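Endoglucanase (Ganoderma lucidum, PDB 5D8Z) probably hydrolyses internal beta-1,4-glucosidic bonds of cellulose-type glucans, as a glycoside hydrolase family 5 endoglucanase. Local coordinates at residues L77-W81 with Q82-D86. Numbering follows the deposited sequence.
Sequences LPVGW and QFITD
Two i to i+4 backbone bonds tie G80 to I84 and W81 to T85, defining one short helical turn: I84 N gives its hydrogen to G80 O at 3.1 Å, with an N-H...O angle of 154° and the donor in the carbonyl plane, and T85 N also donates to W81 O at 3.0 Å, nearly in line with that carbonyl's C=O. G80 occupies the N-cap position, and its carbonyl is bordered by carbon from both next-turn side chains, with F83 CB 3.4 Å from G80 O and I84 CG1 3.6 Å from it. Just upstream, the two methyls of V79 divide the work. CG2, anti to the backbone N, reaches F83 CD2 at 3.7 Å, approaching the phenyl ring obliquely, while CG1 (chi1 65°) meets I84 CD1 at 4.0 Å. V79 crosses each of these partners at about a right angle.

The strand 74-79 is the second of eight parallel strands closed in sequential order, the TIM barrel of family 5 cellulases, and the helix 81-85 follows its C-terminal end, ahead of the longer helix 95-110. F83 and V79 lean on that longer helix through E100 and Y101, whereas I84 and T85 touch L143 of helix 137-149.

One residue on from G80, W81 presents its pyrrole edge to T85: CD1 lies 3.7 Å from T85 CG2, and the methyl sits in the indole plane. The ring is placed there by chi1 of -164°, which sets CG anti to the backbone N. W81 NE1 is hydrogen-bonded to G90 O and T85 OG1 to V88 O, and F125 meets the indole edge-to-face. Replacing W81 by an alanine is likely to leave G90 O without its indole donor and to open a gap beside the T85 methyl and F125.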
loop_
_atom_site.group_PDB
_atom_site.type_symbol
_atom_site.label_atom_id
_atom_site.label_comp_id
_atom_site.label_asym_id
_atom_site.label_seq_id
_atom_site.Cartn_x
_atom_site.Cartn_y
_atom_site.Cartn_z
ATOM N N LEU A 77 -1.429 5.643 -2.064
ATOM C CA LEU A 77 -2.655 6.416 -2.200
ATOM C C LEU A 77 -3.856 5.501 -2.175
ATOM O O LEU A 77 -4.352 5.076 -3.244
ATOM C CB LEU A 77 -2.676 7.151 -3.540
ATOM C CG LEU A 77 -1.484 7.999 -3.936
ATOM C CD1 LEU A 77 -1.828 8.695 -5.242
ATOM C CD2 LEU A 77 -1.142 8.980 -2.842
ATOM N N PRO A 78 -4.361 5.212 -0.970
ATOM C CA PRO A 78 -5.491 4.297 -0.832
ATOM C C PRO A 78 -6.776 4.818 -1.432
ATOM O O PRO A 78 -7.131 5.967 -1.218
ATOM C CB PRO A 78 -5.647 4.148 0.668
ATOM C CG PRO A 78 -4.341 4.580 1.240
ATOM C CD PRO A 78 -3.858 5.657 0.331
ATOM N N VAL A 79 -7.458 3.975 -2.201
ATOM C CA VAL A 79 -8.786 4.314 -2.686
ATOM C C VAL A 79 -9.639 3.077 -2.864
ATOM O O VAL A 79 -9.138 2.061 -3.225
ATOM C CB VAL A 79 -8.711 5.073 -4.020
ATOM C CG1 VAL A 79 -8.141 4.206 -5.123
ATOM C CG2 VAL A 79 -10.092 5.573 -4.402
ATOM N N GLY A 80 -10.939 3.192 -2.652
ATOM C CA GLY A 80 -11.864 2.086 -2.809
ATOM C C GLY A 80 -12.437 1.879 -4.198
ATOM O O GLY A 80 -12.688 2.808 -4.942
ATOM N N TRP A 81 -12.690 0.617 -4.505
ATOM C CA TRP A 81 -13.316 0.187 -5.747
ATOM C C TRP A 81 -14.610 0.949 -5.998
ATOM O O TRP A 81 -14.849 1.480 -7.084
ATOM C CB TRP A 81 -13.603 -1.314 -5.635
ATOM C CG TRP A 81 -13.885 -2.001 -6.921
ATOM C CD1 TRP A 81 -14.211 -1.429 -8.100
ATOM C CD2 TRP A 81 -13.899 -3.412 -7.138
ATOM N NE1 TRP A 81 -14.440 -2.402 -9.037
ATOM C CE2 TRP A 81 -14.249 -3.624 -8.472
ATOM C CE3 TRP A 81 -13.612 -4.502 -6.341
ATOM C CZ2 TRP A 81 -14.325 -4.876 -9.034
ATOM C CZ3 TRP A 81 -13.688 -5.758 -6.883
ATOM C CH2 TRP A 81 -14.049 -5.947 -8.225
ATOM N N GLN A 82 -15.439 1.006 -4.972
ATOM C CA GLN A 82 -16.684 1.705 -5.075
ATOM C C GLN A 82 -16.467 3.167 -5.501
ATOM O O GLN A 82 -17.072 3.665 -6.420
ATOM C CB GLN A 82 -17.402 1.578 -3.768
ATOM C CG GLN A 82 -18.011 0.202 -3.557
ATOM C CD GLN A 82 -17.152 -0.782 -2.779
ATOM O OE1 GLN A 82 -15.920 -0.738 -2.811
ATOM N NE2 GLN A 82 -17.815 -1.706 -2.082
ATOM N N PHE A 83 -15.539 3.847 -4.907
ATOM C CA PHE A 83 -15.290 5.197 -5.336
ATOM C C PHE A 83 -14.903 5.272 -6.821
ATOM O O PHE A 83 -15.361 6.141 -7.576
ATOM C CB PHE A 83 -14.201 5.803 -4.451
ATOM C CG PHE A 83 -13.967 7.250 -4.700
ATOM C CD1 PHE A 83 -14.782 8.195 -4.120
ATOM C CD2 PHE A 83 -12.926 7.663 -5.522
ATOM C CE1 PHE A 83 -14.568 9.534 -4.339
ATOM C CE2 PHE A 83 -12.708 9.002 -5.773
ATOM C CZ PHE A 83 -13.533 9.942 -5.182
ATOM N N ILE A 84 -14.054 4.362 -7.251
ATOM C CA ILE A 84 -13.538 4.429 -8.604
ATOM C C ILE A 84 -14.647 4.279 -9.587
ATOM O O ILE A 84 -14.626 4.915 -10.641
ATOM C CB ILE A 84 -12.541 3.312 -8.875
ATOM C CG1 ILE A 84 -11.261 3.611 -8.131
ATOM C CG2 ILE A 84 -12.255 3.215 -10.360
ATOM C CD1 ILE A 84 -10.361 2.425 -7.974
ATOM N N THR A 85 -15.599 3.414 -9.261
ATOM C CA THR A 85 -16.674 3.076 -10.182
ATOM C C THR A 85 -18.070 3.604 -9.788
ATOM O O THR A 85 -19.071 3.258 -10.423
ATOM C CB THR A 85 -16.774 1.554 -10.254
ATOM O OG1 THR A 85 -17.172 1.057 -8.960
ATOM C CG2 THR A 85 -15.433 0.973 -10.679
ATOM N N ASP A 86 -18.134 4.410 -8.734
ATOM C CA ASP A 86 -19.400 4.793 -8.097
ATOM C C ASP A 86 -20.340 3.611 -7.801
ATOM O O ASP A 86 -21.431 3.498 -8.369
ATOM C CB ASP A 86 -20.130 5.891 -8.893
ATOM C CG ASP A 86 -21.215 6.605 -8.064
ATOM O OD1 ASP A 86 -20.937 7.085 -6.928
ATOM O OD2 ASP A 86 -22.357 6.694 -8.558
#